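Local coordinates for protein ketol-acid reductoisomerase (uncultured archaeon GZfos26G2, PDB 4XDY) that converts (S)-2-acetolactate to (R)-2,3-dihydroxy-isovalerate with magnesium and NADH, a step in the biosynthesis of branched-chain amino acids, at residues 27-32 with 62-67; 56-61 with 68-73; 311-314 with 318-321. All coordinates share one frame; numbering follows the deposited sequence.

Interactions 1 and 2 belong to the NADH-binding Rossmann domain, and interaction 3 to the C-terminal knotted domain. The centres of interactions 1 and 2 lie 9 Å apart. Both use helix 56-63 and both touch the dinucleotide: Gln27 sits at the nicotinamide and its phosphate, Ser57 at the adenine-side ribose. A salt bridge joins them, Asp29 OD2 to Lys60 NZ at 2.7 Å. Interaction 3 stands apart, its nearest atoms about 18 Å from interaction 1 and about 17 Å from interaction 2. It borders the second subunit. The side chain of its Met313 is about 10 Å from a magnesium ion, but the contact lies away from the cofactor and substrate sites.

Interaction 1: 27-32 with 62-67; sequences QGDAQA and KEDGFE. With NAI (1,4-dihydronicotinamide adenine dinucleotide), chain E.
Ala32 O lies at the edge of the Phe66 ring, near its plane, 3.7 Å from Phe66 CZ. Ala32 CB stands off the plane by CE1 and CZ, 3.9 Å from Phe66 CZ. Val42 and Ile44 also touch this ring, and Lys36 makes a cation-pi contact with it. This is the Rossmann fold. Gly28 is the last glycine of a GxGxxG sequence and already lies in the first turn of helix 26-37. The residues just after helix 56-63 pack beside that helix. Helix 56-63 closes with a Schellman motif at Gly65, whose phi is positive.

Asp29 and Asp64 bring two carboxylates together, their planes 49° apart, with OD2 of Asp29 4.2 Å from OD2 of Asp64. Lys60 forms salt bridges to both, which probably offsets their repulsion. Tyr24 OH also bonds to Asp64 OD2.

Gln27 N gives a nearly straight bond of 3.0 Å to the NADH phosphate oxygen O2N. With chi1 at -76°, Gln27 CG lies against the nicotinamide, 3.3 Å from C3N. A bend at chi2 then brings OE1 toward N7N. Gln27 NE2 is hydrogen-bonded to Glu141 OE1, and weakly to Gln31 OE1. With an alanine here, N7N would probably lose its weak acceptor and Glu141 OE1 its partner. That weak bond, NADH N7N to Gln27 OE1, measures 2.9 Å and 116°.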
loop_
_atom_site.group_PDB
_atom_site.type_symbol
_atom_site.label_atom_id
_atom_site.label_comp_id
_atom_site.label_asym_id
_atom_site.label_seq_id
_atom_site.Cartn_x
_atom_site.Cartn_y
_atom_site.Cartn_z
ATOM N N GLN A 27 2.468 -16.015 11.770
ATOM C CA GLN A 27 2.408 -17.092 10.789
ATOM C C GLN A 27 1.737 -18.389 11.332
ATOM O O GLN A 27 0.943 -18.985 10.624
ATOM C CB GLN A 27 3.779 -17.386 10.209
ATOM C CG GLN A 27 4.252 -16.342 9.173
ATOM C CD GLN A 27 3.351 -16.173 7.963
ATOM O OE1 GLN A 27 3.223 -15.063 7.403
ATOM N NE2 GLN A 27 2.749 -17.232 7.555
ATOM N N GLY A 28 2.075 -18.816 12.526
ATOM C CA GLY A 28 1.551 -20.064 13.077
ATOM C C GLY A 28 0.038 -19.982 13.208
ATOM O O GLY A 28 -0.677 -20.949 12.889
ATOM N N ASP A 29 -0.463 -18.844 13.696
ATOM C CA ASP A 29 -1.906 -18.620 13.842
ATOM C C ASP A 29 -2.606 -18.675 12.456
ATOM O O ASP A 29 -3.541 -19.502 12.212
ATOM C CB ASP A 29 -2.162 -17.340 14.675
ATOM C CG ASP A 29 -3.624 -17.089 15.006
ATOM O OD1 ASP A 29 -4.572 -17.581 14.321
ATOM O OD2 ASP A 29 -3.883 -16.289 15.925
ATOM N N ALA A 30 -2.091 -17.906 11.484
ATOM C CA ALA A 30 -2.667 -17.930 10.143
ATOM C C ALA A 30 -2.593 -19.310 9.527
ATOM O O ALA A 30 -3.616 -19.798 8.989
ATOM C CB ALA A 30 -1.928 -16.947 9.251
ATOM N N GLN A 31 -1.415 -19.906 9.553
ATOM C CA GLN A 31 -1.190 -21.158 8.822
ATOM C C GLN A 31 -1.998 -22.316 9.480
ATOM O O GLN A 31 -2.648 -23.116 8.782
ATOM C CB GLN A 31 0.245 -21.524 8.665
ATOM C CG GLN A 31 0.953 -20.505 7.772
ATOM C CD GLN A 31 2.358 -20.901 7.313
ATOM O OE1 GLN A 31 3.282 -20.073 7.224
ATOM N NE2 GLN A 31 2.537 -22.128 7.099
ATOM N N ALA A 32 -1.911 -22.405 10.773
ATOM C CA ALA A 32 -2.703 -23.398 11.503
ATOM C C ALA A 32 -4.205 -23.351 11.211
ATOM O O ALA A 32 -4.845 -24.401 11.002
ATOM C CB ALA A 32 -2.389 -23.333 13.001
ATOM N N LYS A 62 -5.462 -22.575 22.448
ATOM C CA LYS A 62 -6.520 -23.397 23.202
ATOM C C LYS A 62 -7.931 -22.911 22.907
ATOM O O LYS A 62 -8.799 -23.657 22.437
ATOM C CB LYS A 62 -6.239 -23.375 24.687
ATOM C CG LYS A 62 -5.083 -24.229 25.135
ATOM C CD LYS A 62 -5.298 -24.684 26.577
ATOM C CE LYS A 62 -4.169 -25.592 27.044
ATOM N NZ LYS A 62 -4.196 -26.965 26.430
ATOM N N GLU A 63 -8.086 -21.599 23.015
ATOM C CA GLU A 63 -9.288 -20.874 22.722
ATOM C C GLU A 63 -9.779 -20.996 21.308
ATOM O O GLU A 63 -10.981 -20.989 21.072
ATOM C CB GLU A 63 -8.949 -19.450 23.054
ATOM C CG GLU A 63 -10.087 -18.486 23.121
ATOM C CD GLU A 63 -9.579 -17.207 23.725
ATOM O OE1 GLU A 63 -9.014 -17.257 24.854
ATOM O OE2 GLU A 63 -9.693 -16.176 23.039
ATOM N N ASP A 64 -8.856 -21.121 20.339
ATOM C CA ASP A 64 -9.218 -21.215 18.923
ATOM C C ASP A 64 -9.516 -22.676 18.549
ATOM O O ASP A 64 -9.771 -22.991 17.369
ATOM C CB ASP A 64 -8.046 -20.625 18.070
ATOM C CG ASP A 64 -7.910 -19.137 18.214
ATOM O OD1 ASP A 64 -8.894 -18.508 18.689
ATOM O OD2 ASP A 64 -6.856 -18.541 17.822
ATOM N N GLY A 65 -9.444 -23.572 19.546
ATOM C CA GLY A 65 -9.918 -24.923 19.408
ATOM C C GLY A 65 -8.873 -25.915 18.983
ATOM O O GLY A 65 -9.212 -26.949 18.521
ATOM N N PHE A 66 -7.588 -25.615 19.149
ATOM C CA PHE A 66 -6.538 -26.569 18.820
ATOM C C PHE A 66 -6.149 -27.449 19.970
ATOM O O PHE A 66 -6.214 -27.030 21.103
ATOM C CB PHE A 66 -5.283 -25.776 18.365
ATOM C CG PHE A 66 -5.455 -25.169 17.050
ATOM C CD1 PHE A 66 -5.123 -25.888 15.903
ATOM C CD2 PHE A 66 -5.980 -23.923 16.925
ATOM C CE1 PHE A 66 -5.341 -25.339 14.638
ATOM C CE2 PHE A 66 -6.198 -23.376 15.672
ATOM C CZ PHE A 66 -5.856 -24.068 14.537
ATOM N N GLU A 67 -5.642 -28.632 19.665
ATOM C CA GLU A 67 -4.814 -29.327 20.618
ATOM C C GLU A 67 -3.454 -28.635 20.772
ATOM O O GLU A 67 -2.736 -28.467 19.783
ATOM C CB GLU A 67 -4.639 -30.785 20.223
ATOM C CG GLU A 67 -3.620 -31.495 21.072
ATOM C CD GLU A 67 -3.511 -33.002 20.818
ATOM O OE1 GLU A 67 -3.877 -33.482 19.719
ATOM O OE2 GLU A 67 -3.030 -33.695 21.746
HETATM P PA NAI E . 6.409 -14.839 16.055
HETATM O O1A NAI E . 7.467 -13.782 16.404
HETATM O O2A NAI E . 5.015 -14.438 15.841
HETATM O O5B NAI E . 6.639 -16.029 17.119
HETATM C C5B NAI E . 5.719 -17.157 17.153
HETATM C C4B NAI E . 5.449 -17.526 18.644
HETATM O O4B NAI E . 6.691 -18.015 19.138
HETATM C C3B NAI E . 5.050 -16.391 19.623
HETATM O O3B NAI E . 3.671 -16.092 19.402
HETATM C C2B NAI E . 5.405 -16.991 20.967
HETATM O O2B NAI E . 4.277 -17.727 21.444
HETATM C C1B NAI E . 6.566 -17.942 20.582
HETATM N N9A NAI E . 7.832 -17.466 21.114
HETATM C C8A NAI E . 8.267 -16.140 21.004
HETATM N N7A NAI E . 9.450 -16.025 21.592
HETATM C C5A NAI E . 9.757 -17.245 22.103
HETATM C C6A NAI E . 10.856 -17.786 22.881
HETATM N N6A NAI E . 11.891 -17.025 23.264
HETATM N N1A NAI E . 10.875 -19.108 23.198
HETATM C C2A NAI E . 9.843 -19.907 22.856
HETATM N N3A NAI E . 8.797 -19.515 22.151
HETATM C C4A NAI E . 8.695 -18.191 21.763
HETATM O O3 NAI E . 6.976 -15.614 14.664
HETATM P PN NAI E . 6.543 -15.135 13.129
HETATM O O1N NAI E . 6.829 -13.658 12.944
HETATM O O2N NAI E . 5.178 -15.639 12.922
HETATM O O5D NAI E . 7.722 -15.884 12.386
HETATM C C5D NAI E . 7.627 -17.336 12.198
HETATM C C4D NAI E . 8.484 -17.803 10.966
HETATM O O4D NAI E . 7.737 -17.305 9.838
HETATM C C3D NAI E . 9.862 -17.183 10.837
HETATM O O3D NAI E . 10.764 -18.117 10.232
HETATM C C2D NAI E . 9.686 -15.960 9.906
HETATM O O2D NAI E . 10.851 -15.505 9.221
HETATM C C1D NAI E . 8.623 -16.498 8.971
HETATM N N1N NAI E . 7.760 -15.555 8.252
HETATM C C2N NAI E . 7.056 -14.652 8.967
HETATM C C3N NAI E . 6.226 -13.779 8.358
HETATM C C7N NAI E . 5.418 -12.908 9.156
HETATM O O7N NAI E . 5.634 -12.542 10.353
HETATM N N7N NAI E . 4.243 -12.673 8.630
HETATM C C4N NAI E . 6.094 -13.849 6.918
HETATM C C5N NAI E . 6.693 -14.967 6.256
HETATM C C6N NAI E . 7.539 -15.766 6.957
#

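Interaction 2: 56-61 with 68-73; sequences PSWEKA and VLPIDK. With NAI (1,4-dihydronicotinamide adenine dinucleotide), chain E.
Val68 opens the contact by sending its two methyls to different partners. CG1 lies over one face of the Trp58 indole in a CH-pi contact. It is 3.8 Å from the centroid of the six-membered ring and 14° off the ring normal. CG2 turns to Ala61, and Val68 CG2 is 3.7 Å from Ala61 CB. With CG1 opposite the backbone N (chi1 -176°), one methyl serves the indole and the other the alanine. Ala61 CB points toward the strand to meet CG2.

Leu69 follows. Its side chain turns away from the helix, so its backbone makes the contact. Leu69 C is 3.6 Å from Trp58 CZ3, approaching the indole obliquely. Pro70 comes next. Its N sits at the edge of the indole, near the ring plane, 3.8 Å from Trp58 CZ3. Pro70 CD is 4.1 Å from Trp58 CH2. Trp58 thus extends its six-membered ring from the helix along the strand, past three consecutive residues. Pro70 is also the N-cap residue of helix 71-77.

At the first turn of helix 56-63, Ser57 OG shares a hydrogen bond of 2.8 Å with O3B of the NADH ribose; either group could be the donor.

Strands 41-50 and 67-70 are parallel neighbours joined through helix 56-63. The contact is therefore the helix-strand half of a beta-alpha-beta crossover of the Rossmann fold. Helix 56-61 and strand 68-70 run roughly antiparallel, at 143°, with axes 9.2 Å apart. Strand 41-50 carries Glu46 and Glu48 against Trp58. Beyond Pro70, Ile71 packs on helix 90-98.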
loop_
_atom_site.group_PDB
_atom_site.type_symbol
_atom_site.label_atom_id
_atom_site.label_comp_id
_atom_site.label_asym_id
_atom_site.label_seq_id
_atom_site.Cartn_x
_atom_site.Cartn_y
_atom_site.Cartn_z
ATOM N N PRO A 56 0.396 -15.608 26.085
ATOM C CA PRO A 56 -0.901 -15.477 25.431
ATOM C C PRO A 56 -1.145 -16.348 24.141
ATOM O O PRO A 56 -2.282 -16.678 23.840
ATOM C CB PRO A 56 -0.993 -13.970 25.073
ATOM C CG PRO A 56 0.230 -13.323 25.633
ATOM C CD PRO A 56 1.224 -14.385 25.978
ATOM N N SER A 57 -0.074 -16.708 23.437
ATOM C CA SER A 57 -0.189 -17.531 22.236
ATOM C C SER A 57 -0.658 -18.963 22.592
ATOM O O SER A 57 -1.503 -19.555 21.888
ATOM C CB SER A 57 1.181 -17.591 21.570
ATOM O OG SER A 57 1.539 -16.287 21.158
ATOM N N TRP A 58 -0.115 -19.506 23.677
ATOM C CA TRP A 58 -0.619 -20.773 24.233
ATOM C C TRP A 58 -2.156 -20.729 24.491
ATOM O O TRP A 58 -2.928 -21.574 24.029
ATOM C CB TRP A 58 0.217 -21.128 25.483
ATOM C CG TRP A 58 -0.264 -22.372 26.207
ATOM C CD1 TRP A 58 -1.332 -22.466 27.040
ATOM C CD2 TRP A 58 0.330 -23.691 26.166
ATOM N NE1 TRP A 58 -1.460 -23.767 27.508
ATOM C CE2 TRP A 58 -0.440 -24.527 27.008
ATOM C CE3 TRP A 58 1.445 -24.233 25.516
ATOM C CZ2 TRP A 58 -0.145 -25.893 27.199
ATOM C CZ3 TRP A 58 1.754 -25.586 25.720
ATOM C CH2 TRP A 58 0.952 -26.405 26.552
ATOM N N GLU A 59 -2.599 -19.687 25.179
ATOM C CA GLU A 59 -3.997 -19.543 25.543
ATOM C C GLU A 59 -4.821 -19.355 24.306
ATOM O O GLU A 59 -5.937 -19.918 24.149
ATOM C CB GLU A 59 -4.165 -18.301 26.472
ATOM C CG GLU A 59 -3.320 -18.316 27.747
ATOM C CD GLU A 59 -3.586 -19.548 28.640
ATOM O OE1 GLU A 59 -4.650 -20.213 28.523
ATOM O OE2 GLU A 59 -2.708 -19.871 29.465
ATOM N N LYS A 60 -4.294 -18.552 23.369
ATOM C CA LYS A 60 -5.110 -18.240 22.232
ATOM C C LYS A 60 -5.358 -19.505 21.411
ATOM O O LYS A 60 -6.463 -19.716 20.915
ATOM C CB LYS A 60 -4.519 -17.117 21.357
ATOM C CG LYS A 60 -5.471 -16.715 20.219
ATOM C CD LYS A 60 -4.866 -15.546 19.388
ATOM C CE LYS A 60 -5.820 -14.971 18.348
ATOM N NZ LYS A 60 -6.171 -15.976 17.302
ATOM N N ALA A 61 -4.308 -20.292 21.199
ATOM C CA ALA A 61 -4.440 -21.536 20.435
ATOM C C ALA A 61 -5.443 -22.517 21.102
ATOM O O ALA A 61 -6.199 -23.185 20.387
ATOM C CB ALA A 61 -3.085 -22.206 20.298
ATOM N N VAL A 68 -3.072 -28.316 22.008
ATOM C CA VAL A 68 -1.915 -27.508 22.299
ATOM C C VAL A 68 -1.023 -28.276 23.249
ATOM O O VAL A 68 -1.437 -28.667 24.339
ATOM C CB VAL A 68 -2.337 -26.105 22.830
ATOM C CG1 VAL A 68 -1.133 -25.197 23.057
ATOM C CG2 VAL A 68 -3.365 -25.474 21.928
ATOM N N LEU A 69 0.194 -28.556 22.802
ATOM C CA LEU A 69 1.136 -29.310 23.542
ATOM C C LEU A 69 2.394 -28.541 23.698
ATOM O O LEU A 69 2.675 -27.683 22.844
ATOM C CB LEU A 69 1.465 -30.602 22.774
ATOM C CG LEU A 69 0.269 -31.488 22.371
ATOM C CD1 LEU A 69 0.622 -32.603 21.400
ATOM C CD2 LEU A 69 -0.320 -32.088 23.626
ATOM N N PRO A 70 3.242 -28.957 24.651
ATOM C CA PRO A 70 4.609 -28.534 24.670
ATOM C C PRO A 70 5.279 -28.921 23.355
ATOM O O PRO A 70 4.874 -29.895 22.697
ATOM C CB PRO A 70 5.247 -29.309 25.850
ATOM C CG PRO A 70 4.091 -29.830 26.661
ATOM C CD PRO A 70 2.927 -29.932 25.745
ATOM N N ILE A 71 6.286 -28.149 22.962
ATOM C CA ILE A 71 6.945 -28.376 21.669
ATOM C C ILE A 71 7.469 -29.811 21.520
ATOM O O ILE A 71 7.294 -30.428 20.440
ATOM C CB ILE A 71 8.065 -27.314 21.405
ATOM C CG1 ILE A 71 7.403 -25.930 21.280
ATOM C CG2 ILE A 71 8.934 -27.689 20.214
ATOM C CD1 ILE A 71 8.348 -24.753 21.213
ATOM N N ASP A 72 8.132 -30.345 22.542
ATOM C CA ASP A 72 8.599 -31.736 22.448
ATOM C C ASP A 72 7.503 -32.788 22.145
ATOM O O ASP A 72 7.679 -33.635 21.247
ATOM C CB ASP A 72 9.475 -32.121 23.611
ATOM C CG ASP A 72 8.735 -32.184 24.943
ATOM O OD1 ASP A 72 7.547 -31.802 25.058
ATOM O OD2 ASP A 72 9.416 -32.647 25.867
ATOM N N LYS A 73 6.372 -32.694 22.815
ATOM C CA LYS A 73 5.244 -33.628 22.540
ATOM C C LYS A 73 4.604 -33.356 21.190
ATOM O O LYS A 73 4.106 -34.242 20.533
ATOM C CB LYS A 73 4.104 -33.511 23.586
ATOM C CG LYS A 73 4.451 -33.692 25.063
ATOM C CD LYS A 73 5.490 -34.764 25.257
ATOM C CE LYS A 73 5.594 -35.149 26.736
ATOM N NZ LYS A 73 6.303 -36.452 26.786
HETATM P PA NAI E . 6.409 -14.839 16.055
HETATM O O1A NAI E . 7.467 -13.782 16.404
HETATM O O2A NAI E . 5.015 -14.438 15.841
HETATM O O5B NAI E . 6.639 -16.029 17.119
HETATM C C5B NAI E . 5.719 -17.157 17.153
HETATM C C4B NAI E . 5.449 -17.526 18.644
HETATM O O4B NAI E . 6.691 -18.015 19.138
HETATM C C3B NAI E . 5.050 -16.391 19.623
HETATM O O3B NAI E . 3.671 -16.092 19.402
HETATM C C2B NAI E . 5.405 -16.991 20.967
HETATM O O2B NAI E . 4.277 -17.727 21.444
HETATM C C1B NAI E . 6.566 -17.942 20.582
HETATM N N9A NAI E . 7.832 -17.466 21.114
HETATM C C8A NAI E . 8.267 -16.140 21.004
HETATM N N7A NAI E . 9.450 -16.025 21.592
HETATM C C5A NAI E . 9.757 -17.245 22.103
HETATM C C6A NAI E . 10.856 -17.786 22.881
HETATM N N6A NAI E . 11.891 -17.025 23.264
HETATM N N1A NAI E . 10.875 -19.108 23.198
HETATM C C2A NAI E . 9.843 -19.907 22.856
HETATM N N3A NAI E . 8.797 -19.515 22.151
HETATM C C4A NAI E . 8.695 -18.191 21.763
HETATM O O3 NAI E . 6.976 -15.614 14.664
HETATM P PN NAI E . 6.543 -15.135 13.129
HETATM O O1N NAI E . 6.829 -13.658 12.944
HETATM O O2N NAI E . 5.178 -15.639 12.922
HETATM O O5D NAI E . 7.722 -15.884 12.386
HETATM C C5D NAI E . 7.627 -17.336 12.198
HETATM C C4D NAI E . 8.484 -17.803 10.966
HETATM O O4D NAI E . 7.737 -17.305 9.838
HETATM C C3D NAI E . 9.862 -17.183 10.837
HETATM O O3D NAI E . 10.764 -18.117 10.232
HETATM C C2D NAI E . 9.686 -15.960 9.906
HETATM O O2D NAI E . 10.851 -15.505 9.221
HETATM C C1D NAI E . 8.623 -16.498 8.971
HETATM N N1N NAI E . 7.760 -15.555 8.252
HETATM C C2N NAI E . 7.056 -14.652 8.967
HETATM C C3N NAI E . 6.226 -13.779 8.358
HETATM C C7N NAI E . 5.418 -12.908 9.156
HETATM O O7N NAI E . 5.634 -12.542 10.353
HETATM N N7N NAI E . 4.243 -12.673 8.630
HETATM C C4N NAI E . 6.094 -13.849 6.918
HETATM C C5N NAI E . 6.693 -14.967 6.256
HETATM C C6N NAI E . 7.539 -15.766 6.957
#

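Interaction 3: 311-314 with 318-321; sequences EKMG and VETV
Met313 and Gly314 meet Glu319 and Thr320 through van der Waals contacts. Carbonyl oxygens of the first helix face side-chain carbons of the second. Met313 O lies 3.3 Å from Glu319 CG and 3.6 Å from Glu319 CB. It therefore rests against the base of the glutamate side chain. The next carbonyl oxygen, Gly314 O, touches the Thr320 methyl, 3.7 Å from Thr320 CG2. The side chains of Met313 and Glu319 also come near each other, CG of Met313 to CG of Glu319 at 4.3 Å. No hydrogen bond spans the two segments.

The contact is a tight helix-to-helix corner. Helix 304-315 ends and helix 317-327 begins almost at once, within the all-helical, knotted C-terminal domain. The CA atoms of Gly314 and Glu319 are 6.0 Å apart, so the two helix ends sit close across the short connection. Gly314 brings only backbone to this corner.

The polar groups look elsewhere. The bend of the Glu319 chain at chi2 (-62°) lets CG stay against Met313 O while the carboxylate reaches the second subunit. There OE2 accepts from Ile248 N of that chain and OE1 from Lys249 N of the same chain. Two backbone N-H groups thus hold the carboxylate at the dimer interface. Thr320 OG1 makes a weak bond back to Gln317 O in its own helix.

Apolar packing continues across the interface, where Met313 touches Ile248 of the second subunit.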
loop_
_atom_site.group_PDB
_atom_site.type_symbol
_atom_site.label_atom_id
_atom_site.label_comp_id
_atom_site.label_asym_id
_atom_site.label_seq_id
_atom_site.Cartn_x
_atom_site.Cartn_y
_atom_site.Cartn_z
ATOM N N GLU A 311 11.317 1.872 20.573
ATOM C CA GLU A 311 11.009 3.027 21.422
ATOM C C GLU A 311 11.001 4.285 20.662
ATOM O O GLU A 311 10.109 5.101 20.828
ATOM C CB GLU A 311 12.060 3.091 22.577
ATOM C CG GLU A 311 12.065 4.363 23.366
ATOM C CD GLU A 311 11.152 4.275 24.554
ATOM O OE1 GLU A 311 10.033 3.722 24.406
ATOM O OE2 GLU A 311 11.558 4.766 25.625
ATOM N N LYS A 312 11.993 4.526 19.814
ATOM C CA LYS A 312 12.012 5.809 19.131
ATOM C C LYS A 312 10.863 5.941 18.109
ATOM O O LYS A 312 10.319 7.007 18.003
ATOM C CB LYS A 312 13.305 6.071 18.405
ATOM C CG LYS A 312 14.476 6.186 19.316
ATOM C CD LYS A 312 15.667 6.767 18.575
ATOM C CE LYS A 312 16.325 5.758 17.651
ATOM N NZ LYS A 312 17.648 6.317 17.262
ATOM N N MET A 313 10.553 4.869 17.384
ATOM C CA MET A 313 9.389 4.733 16.414
ATOM C C MET A 313 8.129 5.236 17.110
ATOM O O MET A 313 7.396 6.023 16.553
ATOM C CB MET A 313 9.156 3.215 15.963
ATOM C CG MET A 313 7.679 2.652 15.673
ATOM S SD MET A 313 7.265 0.823 15.470
ATOM C CE MET A 313 7.030 0.338 17.177
ATOM N N GLY A 314 7.850 4.744 18.320
ATOM C CA GLY A 314 6.616 5.018 18.997
ATOM C C GLY A 314 6.581 6.478 19.468
ATOM O O GLY A 314 5.546 7.021 19.666
ATOM N N VAL A 318 4.701 10.815 13.363
ATOM C CA VAL A 318 3.895 10.086 12.429
ATOM C C VAL A 318 3.039 9.038 13.135
ATOM O O VAL A 318 1.899 8.808 12.802
ATOM C CB VAL A 318 4.764 9.525 11.266
ATOM C CG1 VAL A 318 5.536 8.332 11.724
ATOM C CG2 VAL A 318 3.811 9.228 10.132
ATOM N N GLU A 319 3.599 8.458 14.201
ATOM C CA GLU A 319 2.934 7.494 15.008
ATOM C C GLU A 319 1.947 8.089 16.032
ATOM O O GLU A 319 0.859 7.595 16.205
ATOM C CB GLU A 319 3.997 6.578 15.672
ATOM C CG GLU A 319 4.695 5.601 14.722
ATOM C CD GLU A 319 3.695 4.619 14.114
ATOM O OE1 GLU A 319 3.165 3.745 14.808
ATOM O OE2 GLU A 319 3.317 4.829 12.917
ATOM N N THR A 320 2.346 9.151 16.698
ATOM C CA THR A 320 1.450 9.737 17.702
ATOM C C THR A 320 0.285 10.478 17.020
ATOM O O THR A 320 -0.874 10.318 17.411
ATOM C CB THR A 320 2.221 10.696 18.654
ATOM O OG1 THR A 320 2.839 11.692 17.918
ATOM C CG2 THR A 320 3.320 9.982 19.474
ATOM N N VAL A 321 0.573 11.204 15.954
ATOM C CA VAL A 321 -0.533 11.862 15.254
ATOM C C VAL A 321 -1.374 10.872 14.499
ATOM O O VAL A 321 -2.611 10.939 14.495
ATOM C CB VAL A 321 -0.029 12.981 14.348
ATOM C CG1 VAL A 321 -1.181 13.658 13.603
ATOM C CG2 VAL A 321 0.702 14.014 15.190
#